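Local atomic coordinates of alkaline serine protease (Pseudoalteromonas sp., PDB entry 1Y9Z), a protein that probably cleaves peptide bonds as a cold-adapted serine protease of the subtilisin family, with a beta-barrel domain inserted into its alpha/beta catalytic fold. Residues H37-A42 / I76-G81; L16-A21 / M86-A91; V209-G214 / N359-Y364. One frame throughout, in Å; residues are numbered along the deposited sequence.

Overall arrangement
None of the three contacts lies in the core: contacts 1 and 2 are partly buried, and contact 3 is at the surface. Contacts 1 and 2 share one element, the loop between helix 65-74 and strand 92-100, and touch through A77 N with P87 O and A42 O with Q89 NE2. H37 joins contact 1 to contact 3 through V209 and Y362, whereas contacts 2 and 3 stay about 11 Å apart at their nearest atoms. Their chemistry differs accordingly. A calcium ion organises contact 1, an aspartate carboxylate and a water organise contact 2, and backbone bonds dominate contact 3, where the chain probably passes between the alpha/beta domain and the inserted beta domain.

Contact 1: H37-A42 / I76-G81; sequences HNDLNA and IANNEG. With CA (calcium ion), chain C.
D39 and I76 mark the closest approach of two irregular loops, their CA atoms 4.8 Å apart, and a nearly straight backbone hydrogen bond from I76 N to D39 O (2.8 Å, 166° at the hydrogen) fastens the chains at this point. A calcium ion sits between the D39 carboxylate and the curl of residues 76-81. D39 grips it with both oxygens, OD1 at 2.5 Å and OD2 at 2.6 Å from the metal, while the curl supplies the carbonyl oxygens of I76 and E80 and the side-chain OD1 of N78. E2 OE1 and V82 O, from outside the two loops, bring the ligand oxygens to seven. The ligand set is consistent with the high-affinity calcium site of subtilisins, in which a loop following a helix wraps round the ion and an aspartate from another loop closes it. N78 has its CG between the backbone N and the carbonyl carbon (chi1 52°), and its amide works at both ends. N78 OD1 binds calcium and also accepts from E80 N (3.2 Å), forming an Asx turn, while N78 ND2 donates to D39 OD1 at 2.9 Å. With the amide and carboxylate planes only 29° apart, these bonds fix the rotation of both groups, and the ion's charge probably offsets the repulsion among the oxygens gathered around it. E80 gives the metal its backbone oxygen; its side chain instead crosses that of N38 at about a right angle, and N38 ND2 makes a weak bond of 3.4 Å to E80 OE1. On the apolar flank, CG1 of I76 passes beside D39 O and carries CD1 to the backbone of A42 and to A42 CB, 3.9 Å away.

Contact 2: L16-A21 / M86-A91; sequences LSDSQA and MPNQNA
D18 reaches into the curve of residues 86-91, and it, N90 and A21 have the most surface buried here. The D18 CG is turned between its own backbone N and carbonyl carbon (chi1 68°), and the carboxylate lies beside the M86-P87 peptide. D18 OD2 accepts from N88 N at 3.0 Å (160° at the hydrogen) through its syn lone pair, and lies 2.8 Å from a water, which accepts from N90 N and so links OD2 to a second point of the opposing loop. N90 also packs its CB against D18 O, at 3.2 Å. The same carbonyl oxygen receives A21 N, closing a type I turn from D18 to A21. The turn presents A21, whose CB meets A91 CB at 3.7 Å and M86 SD at 4.0 Å; A21 O receives a nearly straight CA-H...O contact from A91 CA (3.5 Å). The two loops lead into strands 25-30 and 92-100, parallel neighbours in the central sheet of the subtilisin fold. With the N88 N-H donating to OD2 and a water beside it, the buried D18 would probably be favoured as a carboxylate anion.

Contact 3: V209-G214 / N359-Y364; sequences VTVGEG and NQDYEY
G214 and Q360 form an antiparallel hydrogen-bonded pair distorted on both sides: E213 and G214 together oppose Q360 in a classic beta bulge, and N359 and Q360 oppose G214 in a G1 bulge. G214 N donates to Q360 O at 2.7 Å from above the carbonyl plane, and Q360 N returns a bond to G214 O. A CB on G214 would collide with the carbonyl oxygens of Q360 and Y362. The pair stands where strands 214-221 and 351-360 of the large mixed sheet begin and end. Just before it, T210 to E213 make a type II turn, whose G212 N is held by D361 OD1 (2.8 Å), met nearly along its C-O axis, with V211 CG1 against the same oxygen. An alanine in place of D361 would probably deprive G212 N of this acceptor and V211 CG1 of its neighbour. The E363 side chain starts with CB against V209 CG1 (3.9 Å) and G214 CA; CG is anti to the backbone N (chi1 -168°), and the chain stays extended beyond it, bringing CD near G214 CA. E363 OE2 lies 3.6 Å from G214 CA and close to E213 O. Its other oxygen, OE1, shares a water with E213 O. A second water donates to G214 O at 2.8 Å and accepts from N359 N at 2.9 Å.

Contact 1: H37-A42 / I76-G81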
loop_
_atom_site.group_PDB
_atom_site.type_symbol
_atom_site.label_atom_id
_atom_site.label_comp_id
_atom_site.label_asym_id
_atom_site.label_seq_id
_atom_site.Cartn_x
_atom_site.Cartn_y
_atom_site.Cartn_z
ATOM N N HIS A 37 7.147 2.939 17.403
ATOM C CA HIS A 37 5.727 2.932 17.066
ATOM C C HIS A 37 4.965 1.864 17.855
ATOM O O HIS A 37 5.405 0.722 17.943
ATOM C CB HIS A 37 5.562 2.690 15.563
ATOM C CG HIS A 37 4.184 2.972 15.056
ATOM N ND1 HIS A 37 3.924 3.928 14.099
ATOM C CD2 HIS A 37 2.985 2.440 15.394
ATOM C CE1 HIS A 37 2.624 3.974 13.870
ATOM N NE2 HIS A 37 2.032 3.082 14.643
ATOM N N ASN A 38 3.814 2.238 18.412
ATOM C CA ASN A 38 3.016 1.303 19.206
ATOM C C ASN A 38 2.588 0.045 18.457
ATOM O O ASN A 38 2.421 -1.011 19.064
ATOM C CB ASN A 38 1.764 1.987 19.762
ATOM C CG ASN A 38 2.078 3.017 20.830
ATOM O OD1 ASN A 38 3.152 3.000 21.433
ATOM N ND2 ASN A 38 1.129 3.910 21.083
ATOM N N ASP A 39 2.403 0.152 17.146
ATOM C CA ASP A 39 1.981 -1.002 16.356
ATOM C C ASP A 39 3.152 -1.811 15.808
ATOM O O ASP A 39 2.948 -2.757 15.053
ATOM C CB ASP A 39 1.080 -0.550 15.200
ATOM C CG ASP A 39 -0.387 -0.869 15.439
ATOM O OD1 ASP A 39 -0.758 -1.124 16.602
ATOM O OD2 ASP A 39 -1.176 -0.858 14.469
ATOM N N LEU A 40 4.373 -1.448 16.197
ATOM C CA LEU A 40 5.566 -2.149 15.716
ATOM C C LEU A 40 6.600 -2.474 16.789
ATOM O O LEU A 40 7.444 -3.348 16.601
ATOM C CB LEU A 40 6.256 -1.320 14.632
ATOM C CG LEU A 40 5.491 -1.059 13.338
ATOM C CD1 LEU A 40 6.280 -0.084 12.477
ATOM C CD2 LEU A 40 5.268 -2.373 12.601
ATOM N N ASN A 41 6.532 -1.769 17.910
ATOM C CA ASN A 41 7.485 -1.947 18.996
ATOM C C ASN A 41 7.662 -3.373 19.510
ATOM O O ASN A 41 8.788 -3.852 19.644
ATOM C CB ASN A 41 7.090 -1.048 20.171
ATOM C CG ASN A 41 8.103 -1.080 21.294
ATOM O OD1 ASN A 41 9.174 -0.483 21.196
ATOM N ND2 ASN A 41 7.774 -1.788 22.367
ATOM N N ALA A 42 6.551 -4.047 19.787
ATOM C CA ALA A 42 6.589 -5.394 20.352
ATOM C C ALA A 42 6.647 -6.583 19.400
ATOM O O ALA A 42 6.271 -7.698 19.773
ATOM C CB ALA A 42 5.424 -5.567 21.320
ATOM N N ILE A 76 0.944 -4.729 14.666
ATOM C CA ILE A 76 0.416 -5.512 15.779
ATOM C C ILE A 76 -1.069 -5.380 16.090
ATOM O O ILE A 76 -1.627 -4.286 16.066
ATOM C CB ILE A 76 1.221 -5.198 17.051
ATOM C CG1 ILE A 76 2.697 -5.521 16.807
ATOM C CG2 ILE A 76 0.694 -6.007 18.232
ATOM C CD1 ILE A 76 3.614 -5.084 17.924
ATOM N N ALA A 77 -1.701 -6.517 16.370
ATOM C CA ALA A 77 -3.116 -6.552 16.727
ATOM C C ALA A 77 -3.198 -6.100 18.185
ATOM O O ALA A 77 -2.647 -6.755 19.075
ATOM C CB ALA A 77 -3.657 -7.969 16.577
ATOM N N ASN A 78 -3.881 -4.985 18.427
ATOM C CA ASN A 78 -3.974 -4.442 19.777
ATOM C C ASN A 78 -5.070 -3.396 19.976
ATOM O O ASN A 78 -4.938 -2.520 20.829
ATOM C CB ASN A 78 -2.630 -3.821 20.156
ATOM C CG ASN A 78 -2.143 -2.832 19.114
ATOM O OD1 ASN A 78 -2.920 -2.378 18.272
ATOM N ND2 ASN A 78 -0.859 -2.487 19.167
ATOM N N ASN A 79 -6.143 -3.464 19.201
ATOM C CA ASN A 79 -7.233 -2.496 19.361
ATOM C C ASN A 79 -6.876 -1.026 19.065
ATOM O O ASN A 79 -7.609 -0.113 19.455
ATOM C CB ASN A 79 -7.821 -2.608 20.776
ATOM C CG ASN A 79 -9.121 -1.835 20.939
ATOM O OD1 ASN A 79 -10.082 -2.050 20.201
ATOM N ND2 ASN A 79 -9.156 -0.936 21.917
ATOM N N GLU A 80 -5.745 -0.792 18.404
ATOM C CA GLU A 80 -5.346 0.567 18.020
ATOM C C GLU A 80 -4.653 0.485 16.665
ATOM O O GLU A 80 -4.095 -0.551 16.311
ATOM C CB GLU A 80 -4.402 1.211 19.052
ATOM C CG GLU A 80 -2.968 0.693 19.057
ATOM C CD GLU A 80 -2.066 1.473 20.012
ATOM O OE1 GLU A 80 -1.710 2.633 19.703
ATOM O OE2 GLU A 80 -1.717 0.926 21.080
ATOM N N GLY A 81 -4.710 1.567 15.898
ATOM C CA GLY A 81 -4.063 1.571 14.599
ATOM C C GLY A 81 -4.622 0.568 13.610
ATOM O O GLY A 81 -5.822 0.553 13.334
HETATM CA CA CA C . -2.770 -2.315 15.862
#

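Contact 2: L16-A21 / M86-A91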
loop_
_atom_site.group_PDB
_atom_site.type_symbol
_atom_site.label_atom_id
_atom_site.label_comp_id
_atom_site.label_asym_id
_atom_site.label_seq_id
_atom_site.Cartn_x
_atom_site.Cartn_y
_atom_site.Cartn_z
ATOM N N LEU A 16 -6.660 -16.798 8.325
ATOM C CA LEU A 16 -5.645 -17.766 8.728
ATOM C C LEU A 16 -5.051 -17.314 10.059
ATOM O O LEU A 16 -5.432 -16.273 10.589
ATOM C CB LEU A 16 -4.541 -17.861 7.671
ATOM C CG LEU A 16 -4.940 -18.405 6.297
ATOM C CD1 LEU A 16 -3.715 -18.440 5.392
ATOM C CD2 LEU A 16 -5.535 -19.800 6.446
ATOM N N SER A 17 -4.122 -18.100 10.593
ATOM C CA SER A 17 -3.478 -17.772 11.861
ATOM C C SER A 17 -1.964 -17.839 11.735
ATOM O O SER A 17 -1.428 -18.788 11.165
ATOM C CB SER A 17 -3.931 -18.741 12.954
ATOM O OG SER A 17 -3.138 -18.587 14.118
ATOM N N ASP A 18 -1.278 -16.836 12.277
ATOM C CA ASP A 18 0.178 -16.793 12.220
ATOM C C ASP A 18 0.820 -17.451 13.439
ATOM O O ASP A 18 1.977 -17.190 13.750
ATOM C CB ASP A 18 0.665 -15.340 12.106
ATOM C CG ASP A 18 0.394 -14.524 13.362
ATOM O OD1 ASP A 18 -0.189 -15.064 14.325
ATOM O OD2 ASP A 18 0.768 -13.330 13.387
ATOM N N SER A 19 0.077 -18.320 14.118
ATOM C CA SER A 19 0.592 -18.978 15.315
ATOM C C SER A 19 1.905 -19.727 15.108
ATOM O O SER A 19 2.683 -19.873 16.047
ATOM C CB SER A 19 -0.452 -19.942 15.893
ATOM O OG SER A 19 -0.625 -21.077 15.063
ATOM N N GLN A 20 2.158 -20.192 13.889
ATOM C CA GLN A 20 3.387 -20.933 13.616
ATOM C C GLN A 20 4.430 -20.122 12.851
ATOM O O GLN A 20 5.474 -20.654 12.465
ATOM C CB GLN A 20 3.070 -22.209 12.832
ATOM C CG GLN A 20 2.070 -23.130 13.520
ATOM C CD GLN A 20 2.477 -23.478 14.941
ATOM O OE1 GLN A 20 3.560 -24.017 15.176
ATOM N NE2 GLN A 20 1.610 -23.169 15.897
ATOM N N ALA A 21 4.158 -18.836 12.646
ATOM C CA ALA A 21 5.078 -17.975 11.903
ATOM C C ALA A 21 6.441 -17.821 12.569
ATOM O O ALA A 21 7.370 -17.275 11.971
ATOM C CB ALA A 21 4.444 -16.610 11.677
ATOM N N MET A 86 0.600 -10.685 9.485
ATOM C CA MET A 86 0.918 -11.515 10.654
ATOM C C MET A 86 1.006 -10.522 11.812
ATOM O O MET A 86 2.081 -10.019 12.137
ATOM C CB MET A 86 2.253 -12.227 10.440
ATOM C CG MET A 86 2.256 -13.123 9.201
ATOM S SD MET A 86 3.848 -13.877 8.829
ATOM C CE MET A 86 4.698 -12.483 8.073
ATOM N N PRO A 87 -0.135 -10.245 12.460
ATOM C CA PRO A 87 -0.245 -9.299 13.572
ATOM C C PRO A 87 -0.129 -9.790 15.011
ATOM O O PRO A 87 -0.217 -8.979 15.935
ATOM C CB PRO A 87 -1.615 -8.701 13.329
ATOM C CG PRO A 87 -2.407 -9.956 13.015
ATOM C CD PRO A 87 -1.471 -10.754 12.092
ATOM N N ASN A 88 0.077 -11.083 15.221
ATOM C CA ASN A 88 0.117 -11.589 16.587
ATOM C C ASN A 88 1.464 -11.780 17.270
ATOM O O ASN A 88 1.584 -12.585 18.197
ATOM C CB ASN A 88 -0.703 -12.877 16.664
ATOM C CG ASN A 88 -2.121 -12.688 16.157
ATOM O OD1 ASN A 88 -2.474 -13.152 15.073
ATOM N ND2 ASN A 88 -2.937 -11.984 16.934
ATOM N N GLN A 89 2.475 -11.041 16.826
ATOM C CA GLN A 89 3.798 -11.103 17.443
ATOM C C GLN A 89 4.426 -12.500 17.452
ATOM O O GLN A 89 4.989 -12.938 18.459
ATOM C CB GLN A 89 3.698 -10.553 18.871
ATOM C CG GLN A 89 3.289 -9.085 18.919
ATOM C CD GLN A 89 2.790 -8.647 20.281
ATOM O OE1 GLN A 89 1.616 -8.819 20.612
ATOM N NE2 GLN A 89 3.683 -8.082 21.082
ATOM N N ASN A 90 4.347 -13.181 16.315
ATOM C CA ASN A 90 4.905 -14.522 16.174
ATOM C C ASN A 90 6.035 -14.557 15.146
ATOM O O ASN A 90 7.112 -15.090 15.408
ATOM C CB ASN A 90 3.808 -15.504 15.759
ATOM C CG ASN A 90 2.829 -15.793 16.880
ATOM O OD1 ASN A 90 1.613 -15.784 16.677
ATOM N ND2 ASN A 90 3.356 -16.064 18.068
ATOM N N ALA A 91 5.780 -13.985 13.975
ATOM C CA ALA A 91 6.771 -13.968 12.909
ATOM C C ALA A 91 8.061 -13.268 13.312
ATOM O O ALA A 91 8.047 -12.311 14.086
ATOM C CB ALA A 91 6.189 -13.295 11.678
HETATM O O HOH W 1 3.341 -12.426 13.801
#

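Contact 3: V209-G214 / N359-Y364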
loop_
_atom_site.group_PDB
_atom_site.type_symbol
_atom_site.label_atom_id
_atom_site.label_comp_id
_atom_site.label_asym_id
_atom_site.label_seq_id
_atom_site.Cartn_x
_atom_site.Cartn_y
_atom_site.Cartn_z
ATOM N N VAL A 209 3.407 4.590 9.866
ATOM C CA VAL A 209 4.475 5.445 9.359
ATOM C C VAL A 209 5.199 5.989 10.582
ATOM O O VAL A 209 4.686 5.907 11.698
ATOM C CB VAL A 209 3.962 6.631 8.501
ATOM C CG1 VAL A 209 3.301 6.110 7.229
ATOM C CG2 VAL A 209 3.014 7.500 9.305
ATOM N N THR A 210 6.399 6.519 10.378
ATOM C CA THR A 210 7.174 7.084 11.474
ATOM C C THR A 210 6.264 8.000 12.286
ATOM O O THR A 210 5.550 8.835 11.726
ATOM C CB THR A 210 8.367 7.873 10.927
ATOM O OG1 THR A 210 9.164 7.000 10.117
ATOM C CG2 THR A 210 9.218 8.428 12.063
ATOM N N VAL A 211 6.292 7.833 13.605
ATOM C CA VAL A 211 5.443 8.608 14.499
ATOM C C VAL A 211 5.389 10.098 14.181
ATOM O O VAL A 211 6.418 10.769 14.081
ATOM C CB VAL A 211 5.877 8.412 15.971
ATOM C CG1 VAL A 211 5.079 9.334 16.888
ATOM C CG2 VAL A 211 5.658 6.958 16.381
ATOM N N GLY A 212 4.165 10.595 14.012
ATOM C CA GLY A 212 3.945 12.001 13.730
ATOM C C GLY A 212 4.051 12.460 12.287
ATOM O O GLY A 212 3.730 13.609 11.990
ATOM N N GLU A 213 4.477 11.583 11.384
ATOM C CA GLU A 213 4.631 11.976 9.985
ATOM C C GLU A 213 3.454 11.609 9.092
ATOM O O GLU A 213 3.449 11.930 7.903
ATOM C CB GLU A 213 5.915 11.367 9.413
ATOM C CG GLU A 213 7.173 11.849 10.120
ATOM C CD GLU A 213 8.454 11.419 9.430
ATOM O OE1 GLU A 213 9.516 11.972 9.781
ATOM O OE2 GLU A 213 8.407 10.530 8.549
ATOM N N GLY A 214 2.452 10.957 9.670
ATOM C CA GLY A 214 1.301 10.538 8.895
ATOM C C GLY A 214 0.177 11.541 8.770
ATOM O O GLY A 214 0.266 12.682 9.229
ATOM N N ASN A 359 0.039 15.122 11.488
ATOM C CA ASN A 359 0.766 14.670 12.671
ATOM C C ASN A 359 0.265 13.319 13.181
ATOM O O ASN A 359 0.273 13.059 14.385
ATOM C CB ASN A 359 0.650 15.722 13.781
ATOM C CG ASN A 359 1.703 15.557 14.864
ATOM O OD1 ASN A 359 2.903 15.615 14.594
ATOM N ND2 ASN A 359 1.257 15.360 16.101
ATOM N N GLN A 360 -0.161 12.453 12.266
ATOM C CA GLN A 360 -0.660 11.135 12.647
ATOM C C GLN A 360 0.436 10.070 12.596
ATOM O O GLN A 360 1.559 10.344 12.170
ATOM C CB GLN A 360 -1.823 10.731 11.740
ATOM C CG GLN A 360 -3.019 11.665 11.833
ATOM C CD GLN A 360 -3.564 11.769 13.243
ATOM O OE1 GLN A 360 -4.008 10.778 13.824
ATOM N NE2 GLN A 360 -3.527 12.972 13.803
ATOM N N ASP A 361 0.104 8.857 13.028
ATOM C CA ASP A 361 1.068 7.760 13.042
ATOM C C ASP A 361 0.759 6.691 11.994
ATOM O O ASP A 361 1.337 5.599 12.010
ATOM C CB ASP A 361 1.119 7.135 14.440
ATOM C CG ASP A 361 1.362 8.170 15.528
ATOM O OD1 ASP A 361 2.063 9.165 15.257
ATOM O OD2 ASP A 361 0.859 7.984 16.656
ATOM N N TYR A 362 -0.152 7.021 11.086
ATOM C CA TYR A 362 -0.556 6.122 10.007
ATOM C C TYR A 362 -0.807 6.980 8.781
ATOM O O TYR A 362 -1.007 8.190 8.897
ATOM C CB TYR A 362 -1.843 5.386 10.385
ATOM C CG TYR A 362 -1.731 4.632 11.687
ATOM C CD1 TYR A 362 -1.266 3.318 11.717
ATOM C CD2 TYR A 362 -2.020 5.259 12.897
ATOM C CE1 TYR A 362 -1.085 2.649 12.925
ATOM C CE2 TYR A 362 -1.840 4.604 14.106
ATOM C CZ TYR A 362 -1.371 3.301 14.114
ATOM O OH TYR A 362 -1.169 2.658 15.312
ATOM N N GLU A 363 -0.798 6.366 7.604
ATOM C CA GLU A 363 -1.046 7.119 6.386
ATOM C C GLU A 363 -1.332 6.207 5.208
ATOM O O GLU A 363 -0.907 5.049 5.185
ATOM C CB GLU A 363 0.158 8.010 6.053
ATOM C CG GLU A 363 -0.132 9.045 4.971
ATOM C CD GLU A 363 0.996 10.040 4.770
ATOM O OE1 GLU A 363 0.803 10.989 3.981
ATOM O OE2 GLU A 363 2.066 9.880 5.392
ATOM N N TYR A 364 -2.069 6.741 4.241
ATOM C CA TYR A 364 -2.386 6.015 3.022
ATOM C C TYR A 364 -1.270 6.259 2.010
ATOM O O TYR A 364 -0.876 7.405 1.778
ATOM C CB TYR A 364 -3.705 6.506 2.418
ATOM C CG TYR A 364 -4.942 5.924 3.055
ATOM C CD1 TYR A 364 -5.544 6.531 4.160
ATOM C CD2 TYR A 364 -5.504 4.749 2.561
ATOM C CE1 TYR A 364 -6.679 5.976 4.755
ATOM C CE2 TYR A 364 -6.628 4.189 3.146
ATOM C CZ TYR A 364 -7.212 4.803 4.240
ATOM O OH TYR A 364 -8.321 4.222 4.812
HETATM O O HOH W 2 1.889 13.176 5.685
HETATM O O HOH W 3 1.290 15.226 8.895
#